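Local coordinates for PROTEIN (hypothetical protein EF0366) (Enterococcus faecalis, PDB 1VPY) that is of unknown function but belongs to the DUF72 family and folds as a TIM alpha/beta barrel that carries bound zinc ions in the crystal, at residues R204-G212 / T225-E233; I234-L242 / L268-L276. All coordinates share one frame; numbering follows the deposited sequence.

Interaction 1. Residues R204-G212 / T225-E233. With ZN (zinc ion), chain B.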
ATOM      1  N   ARG A 204       4.565   3.583   2.585  1.00 37.13           N
ATOM      2  CA  ARG A 204       3.557   4.597   2.294  1.00 36.70           C
ATOM      3  C   ARG A 204       3.770   5.792   3.207  1.00 36.57           C
ATOM      4  O   ARG A 204       3.762   5.663   4.443  1.00 36.57           O
ATOM      5  CB  ARG A 204       2.137   4.049   2.458  1.00 36.93           C
ATOM      6  CG  ARG A 204       1.731   3.013   1.408  1.00 37.36           C
ATOM      7  CD  ARG A 204       0.284   2.590   1.593  1.00 36.51           C
ATOM      8  NE  ARG A 204      -0.641   3.475   0.896  1.00 35.07           N
ATOM      9  CZ  ARG A 204      -1.818   3.875   1.370  1.00 34.69           C
ATOM     10  NH1 ARG A 204      -2.240   3.501   2.574  1.00 34.77           N
ATOM     11  NH2 ARG A 204      -2.568   4.673   0.636  1.00 34.06           N
ATOM     12  N   PHE A 205       3.975   6.954   2.591  1.00 35.86           N
ATOM     13  CA  PHE A 205       4.201   8.173   3.332  1.00 35.05           C
ATOM     14  C   PHE A 205       2.939   9.009   3.282  1.00 35.07           C
ATOM     15  O   PHE A 205       2.505   9.447   2.211  1.00 35.38           O
ATOM     16  CB  PHE A 205       5.390   8.948   2.766  1.00 34.85           C
ATOM     17  CG  PHE A 205       6.648   8.129   2.621  1.00 34.33           C
ATOM     18  CD1 PHE A 205       7.043   7.235   3.614  1.00 34.25           C
ATOM     19  CD2 PHE A 205       7.450   8.269   1.493  1.00 33.67           C
ATOM     20  CE1 PHE A 205       8.210   6.478   3.477  1.00 33.98           C
ATOM     21  CE2 PHE A 205       8.618   7.528   1.348  1.00 33.33           C
ATOM     22  CZ  PHE A 205       8.999   6.629   2.337  1.00 33.86           C
ATOM     23  N   HIS A 206       2.350   9.214   4.453  1.00 34.67           N
ATOM     24  CA  HIS A 206       1.084   9.920   4.578  1.00 34.41           C
ATOM     25  C   HIS A 206       1.264  11.386   4.954  1.00 34.27           C
ATOM     26  O   HIS A 206       0.285  12.132   5.011  1.00 34.21           O
ATOM     27  CB  HIS A 206       0.206   9.233   5.628  1.00 34.30           C
ATOM     28  CG  HIS A 206      -0.188   7.836   5.265  1.00 34.72           C
ATOM     29  ND1 HIS A 206      -1.074   7.554   4.246  1.00 34.93           N
ATOM     30  CD2 HIS A 206       0.191   6.640   5.776  1.00 34.55           C
ATOM     31  CE1 HIS A 206      -1.228   6.245   4.149  1.00 34.21           C
ATOM     32  NE2 HIS A 206      -0.471   5.669   5.065  1.00 34.58           N
ATOM     33  N   GLY A 207       2.506  11.789   5.219  1.00 34.08           N
ATOM     34  CA  GLY A 207       2.784  13.110   5.772  1.00 34.31           C
ATOM     35  C   GLY A 207       2.580  13.126   7.274  1.00 34.61           C
ATOM     36  O   GLY A 207       2.089  12.159   7.852  1.00 34.81           O
ATOM     37  N   ARG A 208       2.931  14.231   7.917  1.00 34.66           N
ATOM     38  CA  ARG A 208       2.976  14.250   9.374  1.00 34.91           C
ATOM     39  C   ARG A 208       1.979  15.210  10.030  1.00 35.28           C
ATOM     40  O   ARG A 208       2.111  15.536  11.217  1.00 35.14           O
ATOM     41  CB  ARG A 208       4.405  14.514   9.849  1.00 34.77           C
ATOM     42  CG  ARG A 208       5.275  13.287   9.756  1.00 33.98           C
ATOM     43  CD  ARG A 208       6.736  13.633   9.712  1.00 32.89           C
ATOM     44  NE  ARG A 208       7.519  12.485   9.260  1.00 31.99           N
ATOM     45  CZ  ARG A 208       8.846  12.430   9.271  1.00 31.44           C
ATOM     46  NH1 ARG A 208       9.563  13.457   9.714  1.00 31.31           N
ATOM     47  NH2 ARG A 208       9.463  11.340   8.842  1.00 31.11           N
ATOM     48  N   ASN A 209       0.978  15.630   9.258  1.00 35.66           N
ATOM     49  CA  ASN A 209      -0.068  16.528   9.732  1.00 36.03           C
ATOM     50  C   ASN A 209      -1.179  15.751  10.455  1.00 36.63           C
ATOM     51  O   ASN A 209      -1.960  15.028   9.832  1.00 36.59           O
ATOM     52  CB  ASN A 209      -0.614  17.350   8.556  1.00 35.86           C
ATOM     53  CG  ASN A 209      -1.473  18.529   8.993  1.00 35.20           C
ATOM     54  OD1 ASN A 209      -1.866  18.644  10.153  1.00 35.74           O
ATOM     55  ND2 ASN A 209      -1.771  19.414   8.050  1.00 34.30           N
ATOM     56  N   ALA A 210      -1.231  15.915  11.775  1.00 37.53           N
ATOM     57  CA  ALA A 210      -2.147  15.173  12.653  1.00 38.29           C
ATOM     58  C   ALA A 210      -3.644  15.441  12.426  1.00 38.89           C
ATOM     59  O   ALA A 210      -4.479  14.604  12.770  1.00 38.98           O
ATOM     60  CB  ALA A 210      -1.778  15.417  14.120  1.00 38.17           C
ATOM     61  N   ALA A 211      -3.976  16.597  11.850  1.00 39.63           N
ATOM     62  CA  ALA A 211      -5.371  17.036  11.695  1.00 40.25           C
ATOM     63  C   ALA A 211      -6.293  15.990  11.058  1.00 40.79           C
ATOM     64  O   ALA A 211      -6.089  15.580   9.908  1.00 40.86           O
ATOM     65  CB  ALA A 211      -5.429  18.335  10.918  1.00 40.12           C
ATOM     66  N   GLY A 212      -7.296  15.565  11.827  1.00 41.27           N
ATOM     67  CA  GLY A 212      -8.299  14.594  11.374  1.00 41.89           C
ATOM     68  C   GLY A 212      -7.773  13.199  11.075  1.00 42.28           C
ATOM     69  O   GLY A 212      -8.221  12.558  10.122  1.00 42.33           O
ATOM     70  N   THR A 225      -6.125  17.905   4.246  1.00 35.67           N
ATOM     71  CA  THR A 225      -5.099  18.003   5.295  1.00 34.79           C
ATOM     72  C   THR A 225      -3.713  17.904   4.647  1.00 34.21           C
ATOM     73  O   THR A 225      -3.314  16.843   4.173  1.00 33.77           O
ATOM     74  CB  THR A 225      -5.292  16.892   6.379  1.00 34.73           C
ATOM     75  OG1 THR A 225      -6.401  17.224   7.227  1.00 34.85           O
ATOM     76  CG2 THR A 225      -4.054  16.726   7.238  1.00 34.59           C
ATOM     77  N   LEU A 226      -2.985  19.015   4.624  1.00 33.57           N
ATOM     78  CA  LEU A 226      -1.790  19.112   3.780  1.00 33.04           C
ATOM     79  C   LEU A 226      -0.493  18.871   4.533  1.00 32.71           C
ATOM     80  O   LEU A 226      -0.316  19.358   5.652  1.00 32.40           O
ATOM     81  CB  LEU A 226      -1.725  20.474   3.077  1.00 32.71           C
ATOM     82  CG  LEU A 226      -2.881  20.904   2.176  1.00 32.06           C
ATOM     83  CD1 LEU A 226      -2.739  22.377   1.865  1.00 31.53           C
ATOM     84  CD2 LEU A 226      -2.926  20.087   0.886  1.00 31.75           C
ATOM     85  N   TYR A 227       0.396  18.099   3.912  1.00 32.33           N
ATOM     86  CA  TYR A 227       1.775  18.005   4.364  1.00 32.44           C
ATOM     87  C   TYR A 227       2.746  17.879   3.203  1.00 32.68           C
ATOM     88  O   TYR A 227       2.665  16.939   2.424  1.00 32.82           O
ATOM     89  CB  TYR A 227       1.989  16.848   5.344  1.00 32.08           C
ATOM     90  CG  TYR A 227       3.273  17.018   6.129  1.00 31.22           C
ATOM     91  CD1 TYR A 227       3.347  17.927   7.181  1.00 30.94           C
ATOM     92  CD2 TYR A 227       4.422  16.298   5.801  1.00 30.30           C
ATOM     93  CE1 TYR A 227       4.526  18.101   7.897  1.00 30.83           C
ATOM     94  CE2 TYR A 227       5.608  16.462   6.511  1.00 29.50           C
ATOM     95  CZ  TYR A 227       5.650  17.369   7.554  1.00 30.92           C
ATOM     96  OH  TYR A 227       6.808  17.554   8.266  1.00 30.87           O
ATOM     97  N   HIS A 228       3.658  18.841   3.104  1.00 33.01           N
ATOM     98  CA  HIS A 228       4.727  18.829   2.111  1.00 33.55           C
ATOM     99  C   HIS A 228       6.029  18.494   2.840  1.00 33.73           C
ATOM    100  O   HIS A 228       6.518  19.289   3.636  1.00 33.92           O
ATOM    101  CB  HIS A 228       4.809  20.196   1.407  1.00 33.64           C
ATOM    102  CG  HIS A 228       5.918  20.319   0.403  1.00 34.05           C
ATOM    103  ND1 HIS A 228       5.695  20.296  -0.959  1.00 34.40           N
ATOM    104  CD2 HIS A 228       7.252  20.504   0.560  1.00 33.80           C
ATOM    105  CE1 HIS A 228       6.846  20.441  -1.595  1.00 34.54           C
ATOM    106  NE2 HIS A 228       7.806  20.570  -0.698  1.00 34.17           N
ATOM    107  N   TYR A 229       6.567  17.305   2.579  1.00 34.17           N
ATOM    108  CA  TYR A 229       7.834  16.869   3.164  1.00 34.36           C
ATOM    109  C   TYR A 229       8.976  17.774   2.746  1.00 34.53           C
ATOM    110  O   TYR A 229       9.052  18.196   1.590  1.00 34.69           O
ATOM    111  CB  TYR A 229       8.165  15.447   2.722  1.00 34.45           C
ATOM    112  CG  TYR A 229       7.377  14.347   3.394  1.00 34.06           C
ATOM    113  CD1 TYR A 229       7.609  14.013   4.719  1.00 33.68           C
ATOM    114  CD2 TYR A 229       6.427  13.611   2.684  1.00 34.72           C
ATOM    115  CE1 TYR A 229       6.900  12.990   5.334  1.00 34.47           C
ATOM    116  CE2 TYR A 229       5.709  12.583   3.291  1.00 34.43           C
ATOM    117  CZ  TYR A 229       5.955  12.276   4.617  1.00 34.40           C
ATOM    118  OH  TYR A 229       5.261  11.252   5.233  1.00 34.71           O
ATOM    119  N   ASN A 230       9.864  18.065   3.689  1.00 34.94           N
ATOM    120  CA  ASN A 230      10.992  18.961   3.427  1.00 35.19           C
ATOM    121  C   ASN A 230      12.232  18.180   3.029  1.00 35.21           C
ATOM    122  O   ASN A 230      12.207  16.951   2.993  1.00 35.40           O
ATOM    123  CB  ASN A 230      11.277  19.884   4.627  1.00 35.14           C
ATOM    124  CG  ASN A 230      11.642  19.122   5.900  1.00 35.25           C
ATOM    125  OD1 ASN A 230      12.296  18.079   5.860  1.00 35.59           O
ATOM    126  ND2 ASN A 230      11.222  19.654   7.039  1.00 34.73           N
ATOM    127  N   THR A 231      13.312  18.901   2.748  1.00 35.26           N
ATOM    128  CA  THR A 231      14.555  18.305   2.272  1.00 35.18           C
ATOM    129  C   THR A 231      15.138  17.315   3.289  1.00 35.14           C
ATOM    130  O   THR A 231      15.576  16.224   2.912  1.00 34.95           O
ATOM    131  CB  THR A 231      15.572  19.402   1.879  1.00 35.13           C
ATOM    132  OG1 THR A 231      14.913  20.373   1.063  1.00 35.00           O
ATOM    133  CG2 THR A 231      16.742  18.821   1.085  1.00 35.50           C
ATOM    134  N   GLN A 232      15.112  17.682   4.570  1.00 35.08           N
ATOM    135  CA  GLN A 232      15.601  16.802   5.632  1.00 34.98           C
ATOM    136  C   GLN A 232      14.749  15.544   5.796  1.00 35.05           C
ATOM    137  O   GLN A 232      15.280  14.452   6.010  1.00 35.36           O
ATOM    138  CB  GLN A 232      15.724  17.549   6.966  1.00 35.11           C
ATOM    139  CG  GLN A 232      16.408  16.747   8.078  1.00 35.01           C
ATOM    140  CD  GLN A 232      17.862  16.418   7.768  1.00 35.66           C
ATOM    141  OE1 GLN A 232      18.204  15.278   7.445  1.00 35.12           O
ATOM    142  NE2 GLN A 232      18.724  17.421   7.861  1.00 36.37           N
ATOM    143  N   GLU A 233      13.434  15.687   5.691  1.00 34.93           N
ATOM    144  CA  GLU A 233      12.549  14.531   5.790  1.00 34.71           C
ATOM    145  C   GLU A 233      12.736  13.579   4.616  1.00 34.96           C
ATOM    146  O   GLU A 233      12.839  12.361   4.813  1.00 35.07           O
ATOM    147  CB  GLU A 233      11.096  14.962   5.948  1.00 34.45           C
ATOM    148  CG  GLU A 233      10.843  15.647   7.282  1.00 33.67           C
ATOM    149  CD  GLU A 233       9.521  16.380   7.347  1.00 32.78           C
ATOM    150  OE1 GLU A 233       9.025  16.871   6.304  1.00 31.28           O
ATOM    151  OE2 GLU A 233       8.985  16.475   8.468  1.00 32.66           O
TER
HETATM  152 ZN    ZN B 278      10.061  20.863  -1.190  0.50 45.00          ZN
HETATM  153  O   HOH W   1      -1.097  15.178   4.007  1.00 35.81           O

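Interaction 2. Residues I234-L242 / L268-L276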
ATOM      1  N   ILE A 234      12.812  14.125   3.403  1.00 35.10           N
ATOM      2  CA  ILE A 234      13.090  13.299   2.221  1.00 35.50           C
ATOM      3  C   ILE A 234      14.434  12.586   2.368  1.00 35.96           C
ATOM      4  O   ILE A 234      14.591  11.465   1.891  1.00 36.33           O
ATOM      5  CB  ILE A 234      13.062  14.109   0.893  1.00 35.46           C
ATOM      6  CG1 ILE A 234      11.683  14.737   0.649  1.00 35.06           C
ATOM      7  CG2 ILE A 234      13.476  13.240  -0.294  1.00 35.20           C
ATOM      8  CD1 ILE A 234      10.568  13.745   0.473  1.00 35.30           C
ATOM      9  N   ALA A 235      15.390  13.233   3.037  1.00 36.17           N
ATOM     10  CA  ALA A 235      16.698  12.638   3.278  1.00 36.54           C
ATOM     11  C   ALA A 235      16.617  11.470   4.258  1.00 36.93           C
ATOM     12  O   ALA A 235      17.227  10.426   4.021  1.00 37.17           O
ATOM     13  CB  ALA A 235      17.687  13.688   3.774  1.00 36.54           C
ATOM     14  N   ASP A 236      15.874  11.653   5.352  1.00 37.22           N
ATOM     15  CA  ASP A 236      15.692  10.604   6.357  1.00 37.41           C
ATOM     16  C   ASP A 236      14.997   9.409   5.727  1.00 37.69           C
ATOM     17  O   ASP A 236      15.482   8.280   5.833  1.00 38.11           O
ATOM     18  CB  ASP A 236      14.871  11.108   7.547  1.00 37.53           C
ATOM     19  CG  ASP A 236      15.596  12.176   8.369  1.00 38.27           C
ATOM     20  OD1 ASP A 236      16.824  12.074   8.577  1.00 37.44           O
ATOM     21  OD2 ASP A 236      14.920  13.126   8.821  1.00 40.29           O
ATOM     22  N   LEU A 237      13.884   9.669   5.043  1.00 37.75           N
ATOM     23  CA  LEU A 237      13.068   8.614   4.433  1.00 37.50           C
ATOM     24  C   LEU A 237      13.793   7.882   3.313  1.00 38.05           C
ATOM     25  O   LEU A 237      13.522   6.706   3.062  1.00 38.49           O
ATOM     26  CB  LEU A 237      11.749   9.179   3.905  1.00 37.08           C
ATOM     27  CG  LEU A 237      10.800   9.851   4.890  1.00 35.95           C
ATOM     28  CD1 LEU A 237       9.775  10.690   4.148  1.00 35.60           C
ATOM     29  CD2 LEU A 237      10.122   8.845   5.798  1.00 35.60           C
ATOM     30  N   SER A 238      14.702   8.571   2.633  1.00 38.22           N
ATOM     31  CA  SER A 238      15.506   7.937   1.599  1.00 38.57           C
ATOM     32  C   SER A 238      16.506   6.932   2.186  1.00 38.97           C
ATOM     33  O   SER A 238      16.692   5.847   1.623  1.00 38.92           O
ATOM     34  CB  SER A 238      16.225   8.991   0.768  1.00 38.58           C
ATOM     35  OG  SER A 238      15.279   9.772   0.058  1.00 38.98           O
ATOM     36  N   GLU A 239      17.140   7.296   3.310  1.00 39.13           N
ATOM     37  CA  GLU A 239      18.052   6.392   4.026  1.00 39.26           C
ATOM     38  C   GLU A 239      17.358   5.070   4.321  1.00 38.80           C
ATOM     39  O   GLU A 239      17.930   4.004   4.098  1.00 38.99           O
ATOM     40  CB  GLU A 239      18.533   6.995   5.355  1.00 39.26           C
ATOM     41  CG  GLU A 239      19.804   7.832   5.305  1.00 39.76           C
ATOM     42  CD  GLU A 239      20.369   8.096   6.704  1.00 40.35           C
ATOM     43  OE1 GLU A 239      21.051   7.195   7.246  1.00 42.40           O
ATOM     44  OE2 GLU A 239      20.139   9.199   7.264  1.00 40.85           O
ATOM     45  N   ALA A 240      16.124   5.155   4.819  1.00 38.48           N
ATOM     46  CA  ALA A 240      15.345   3.983   5.213  1.00 38.18           C
ATOM     47  C   ALA A 240      14.922   3.150   4.008  1.00 38.07           C
ATOM     48  O   ALA A 240      14.961   1.913   4.052  1.00 38.29           O
ATOM     49  CB  ALA A 240      14.139   4.398   6.035  1.00 37.88           C
ATOM     50  N   VAL A 241      14.532   3.829   2.931  1.00 37.87           N
ATOM     51  CA  VAL A 241      14.180   3.166   1.669  1.00 37.63           C
ATOM     52  C   VAL A 241      15.367   2.363   1.118  1.00 37.77           C
ATOM     53  O   VAL A 241      15.210   1.195   0.734  1.00 37.73           O
ATOM     54  CB  VAL A 241      13.614   4.182   0.624  1.00 37.59           C
ATOM     55  CG1 VAL A 241      13.794   3.696  -0.816  1.00 37.52           C
ATOM     56  CG2 VAL A 241      12.152   4.460   0.907  1.00 36.84           C
ATOM     57  N   LEU A 242      16.549   2.982   1.098  1.00 37.79           N
ATOM     58  CA  LEU A 242      17.773   2.295   0.693  1.00 37.85           C
ATOM     59  C   LEU A 242      18.095   1.119   1.610  1.00 37.87           C
ATOM     60  O   LEU A 242      18.377   0.022   1.134  1.00 37.68           O
ATOM     61  CB  LEU A 242      18.952   3.259   0.659  1.00 38.05           C
ATOM     62  CG  LEU A 242      19.124   4.141  -0.573  1.00 38.37           C
ATOM     63  CD1 LEU A 242      20.121   5.235  -0.239  1.00 38.94           C
ATOM     64  CD2 LEU A 242      19.585   3.335  -1.790  1.00 38.02           C
ATOM     65  N   LEU A 268       9.552  13.270  -6.813  1.00 40.92           N
ATOM     66  CA  LEU A 268      10.588  13.737  -7.737  1.00 41.87           C
ATOM     67  C   LEU A 268      11.866  14.131  -6.998  1.00 42.34           C
ATOM     68  O   LEU A 268      12.954  14.029  -7.558  1.00 42.32           O
ATOM     69  CB  LEU A 268      10.071  14.889  -8.608  1.00 41.70           C
ATOM     70  CG  LEU A 268       9.362  14.592  -9.947  1.00 42.50           C
ATOM     71  CD1 LEU A 268       8.459  13.313  -9.988  1.00 42.66           C
ATOM     72  CD2 LEU A 268       8.573  15.829 -10.406  1.00 42.40           C
ATOM     73  N   GLN A 269      11.731  14.558  -5.741  1.00 43.08           N
ATOM     74  CA  GLN A 269      12.892  14.842  -4.886  1.00 43.94           C
ATOM     75  C   GLN A 269      13.649  13.568  -4.535  1.00 43.82           C
ATOM     76  O   GLN A 269      14.859  13.487  -4.755  1.00 43.75           O
ATOM     77  CB  GLN A 269      12.486  15.584  -3.605  1.00 43.92           C
ATOM     78  CG  GLN A 269      12.328  17.093  -3.775  1.00 45.20           C
ATOM     79  CD  GLN A 269      11.595  17.744  -2.610  1.00 45.33           C
ATOM     80  OE1 GLN A 269      10.491  18.282  -2.773  1.00 46.78           O
ATOM     81  NE2 GLN A 269      12.205  17.691  -1.423  1.00 46.38           N
HETATM   82  N   MSE A 270      12.927  12.583  -3.996  1.00 43.87           N
HETATM   83  CA  MSE A 270      13.490  11.287  -3.639  1.00 44.36           C
HETATM   84  C   MSE A 270      14.242  10.649  -4.797  1.00 43.94           C
HETATM   85  O   MSE A 270      15.395  10.241  -4.659  1.00 43.94           O
HETATM   86  CB  MSE A 270      12.388  10.350  -3.178  1.00 44.17           C
HETATM   87  CG  MSE A 270      12.392  10.067  -1.682  1.00 45.42           C
HETATM   88 SE   MSE A 270      11.755   8.244  -1.258  1.00 46.57          SE
HETATM   89  CE  MSE A 270      12.537   7.335  -2.771  1.00 47.83           C
ATOM     90  N   GLN A 271      13.563  10.575  -5.935  1.00 43.69           N
ATOM     91  CA  GLN A 271      14.120  10.095  -7.185  1.00 43.42           C
ATOM     92  C   GLN A 271      15.479  10.720  -7.520  1.00 43.13           C
ATOM     93  O   GLN A 271      16.354  10.039  -8.063  1.00 43.14           O
ATOM     94  CB  GLN A 271      13.125  10.401  -8.296  1.00 43.76           C
ATOM     95  CG  GLN A 271      13.321   9.629  -9.584  1.00 44.68           C
ATOM     96  CD  GLN A 271      12.030   9.539 -10.366  1.00 46.19           C
ATOM     97  OE1 GLN A 271      11.909  10.098 -11.458  1.00 45.20           O
ATOM     98  NE2 GLN A 271      11.038   8.848  -9.794  1.00 47.15           N
ATOM     99  N   LYS A 272      15.645  12.011  -7.220  1.00 42.55           N
ATOM    100  CA  LYS A 272      16.937  12.685  -7.398  1.00 41.91           C
ATOM    101  C   LYS A 272      17.927  12.238  -6.319  1.00 41.60           C
ATOM    102  O   LYS A 272      19.084  11.939  -6.628  1.00 41.56           O
ATOM    103  CB  LYS A 272      16.784  14.211  -7.415  1.00 41.64           C
ATOM    104  N   VAL A 273      17.454  12.157  -5.072  1.00 41.23           N
ATOM    105  CA  VAL A 273      18.276  11.754  -3.919  1.00 40.79           C
ATOM    106  C   VAL A 273      18.830  10.327  -4.055  1.00 40.94           C
ATOM    107  O   VAL A 273      19.966  10.060  -3.654  1.00 41.16           O
ATOM    108  CB  VAL A 273      17.514  11.950  -2.570  1.00 40.65           C
ATOM    109  CG1 VAL A 273      18.283  11.368  -1.396  1.00 40.15           C
ATOM    110  CG2 VAL A 273      17.246  13.422  -2.320  1.00 40.35           C
ATOM    111  N   LEU A 274      18.040   9.423  -4.634  1.00 40.97           N
ATOM    112  CA  LEU A 274      18.497   8.064  -4.925  1.00 41.00           C
ATOM    113  C   LEU A 274      18.961   7.900  -6.384  1.00 41.29           C
ATOM    114  O   LEU A 274      19.052   6.775  -6.875  1.00 41.13           O
ATOM    115  CB  LEU A 274      17.381   7.056  -4.637  1.00 40.94           C
ATOM    116  CG  LEU A 274      16.468   7.170  -3.407  1.00 40.77           C
ATOM    117  CD1 LEU A 274      15.374   6.155  -3.513  1.00 39.82           C
ATOM    118  CD2 LEU A 274      17.214   6.960  -2.104  1.00 41.50           C
ATOM    119  N   ASN A 275      19.284   9.015  -7.049  1.00 41.85           N
ATOM    120  CA  ASN A 275      19.398   9.093  -8.535  1.00 42.39           C
ATOM    121  C   ASN A 275      18.823   7.900  -9.321  1.00 42.59           C
ATOM    122  O   ASN A 275      19.567   7.088  -9.876  1.00 42.68           O
ATOM    123  CB  ASN A 275      20.809   9.505  -9.043  1.00 42.36           C
ATOM    124  CG  ASN A 275      21.888   9.459  -7.960  1.00 42.49           C
ATOM    125  OD1 ASN A 275      22.065   8.456  -7.266  1.00 42.59           O
ATOM    126  ND2 ASN A 275      22.633  10.554  -7.835  1.00 42.23           N
ATOM    127  N   LEU A 276      17.490   7.825  -9.359  1.00 42.84           N
ATOM    128  CA  LEU A 276      16.756   6.690  -9.947  1.00 43.01           C
ATOM    129  C   LEU A 276      16.398   6.839 -11.437  1.00 42.87           C
ATOM    130  O   LEU A 276      15.788   7.838 -11.846  1.00 42.76           O
ATOM    131  CB  LEU A 276      15.503   6.373  -9.116  1.00 43.09           C
ATOM    132  CG  LEU A 276      15.717   5.514  -7.864  1.00 43.78           C
ATOM    133  CD1 LEU A 276      14.415   5.367  -7.094  1.00 44.62           C
ATOM    134  CD2 LEU A 276      16.314   4.132  -8.208  1.00 43.77           C
TER

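Interaction 1. Residues R204-G212 / T225-E233
The ring of Tyr227 lies against the backbone and side chain of Arg208: over one face sits Arg208 N, 3.2 Å above the ring plane and displaced from the ring centre. Arg208 CB adds a CH-pi contact, 4.0 Å from the Tyr227 centroid and close to the ring normal. At the Tyr227 edge, in plane, come Tyr229 CD1 and Glu233 OE2. Tyr227 CD2 lies over one face of the Tyr229 ring, near its rim, and the edge of that ring meets the Arg208 guanidinium: Arg208 NE is 4.0 Å from Tyr229 CE1, near the phenol plane. The guanidinium and Tyr229 planes stand 88° apart, so the ring edge faces the flat of the arginine. The extended Arg208 chain carries NH1 to Glu233 OE2, a 3.3 Å salt bridge, while NH2 pairs with Asp180. Glu233 also forms a capping box with Asn230 at the start of helix 231-245.

Tyr229 OH accepts from Gly207 N at 2.8 Å, a bent bond (135° at the hydrogen), and is hydrogen-bonded to Asp180 as well, which fixes the phenol end on two sequence segments. Farther out, Asn209 CG is anti to its own N (chi1 -167°), directing ND2 to Leu226 O at 2.8 Å, with the acceptor in the amide plane. Thr225 OG1 then donates to Ala211 O, 3.2 Å away, from above the carbonyl plane. Facing helix 260-273, His228 binds zinc through NE2 at 2.3 Å while ND1 is hydrogen-bonded to Asp262.

The contact joins the loop leaving strand 201-205, seventh of the barrel, to the run entering helix 231-245. Phe205 packs on Met270 of helix 260-273 and meets Phe255 of strand 250-255 edge-to-face.

Interaction 2. Residues I234-L242 / L268-L276
This is an apolar helix-helix contact on the outside of a TIM barrel, between the helix that follows the seventh strand and the one that follows the eighth. Helix 231-245 is the helical limb of the beta-alpha-beta crossover from strand 201-205 to strand 250-255, and helix 260-273 comes next. The local axes approach to 9.9 Å and cross at -58°, so the helices cross steeply, well away from parallel. No hydrogen bond spans the interface.

At one end Ile234 sends its two branches to different partners: CG2 lies 3.6 Å from Met270 CG, and CG1 meets Gln269 NE2 at the same distance. Met270, built as selenomethionine, bends at chi2 and chi3, and its CE methyl approaches Val241 CG1. Its side chain also touches Phe205, Phe255 and Leu16, which places it between the helix pair and the barrel strands. At the other end Leu274, just past the end of helix 260-273, divides its methyls. CD1 is 4.0 Å from Val241 CG1, while CD2 meets both Leu242 CG and Ser238 CB at 3.7 Å; the two leucine side chains run antiparallel, side by side.

Ser238 occupies the middle, its OG facing Met270 CG and Val273 CG1. That buried hydroxyl is satisfied within its own helix: with OG beside the backbone N (chi1 -65°), it donates to Ile234 O at 2.6 Å, and Ser238 N reaches the same oxygen from the opposite face of the carbonyl plane.

In the fold
After the first six strands of the barrel, the chain leaves strand 201-205 and enters interaction 1, which closes a short loop whose residues 214-221 are not modelled. Helix 231-245 starts there and, one turn on, opens interaction 2; this longer closure encloses strand 250-255 and the first half or so of helix 260-273. The two are in series, neither nested nor crossed, and share helix 231-245. They also touch: Tyr229 CB packs on Ile234 CD1 at 3.7 Å, and Phe205 CE1 on Leu237 CD2 at 3.8 Å. The side chain of Gln269 comes within about 3 Å of the zinc ion held by His228, nearest atom to metal. The contacts join strand 201-205, helix 231-245 and helix 260-273, beside strand 13-18.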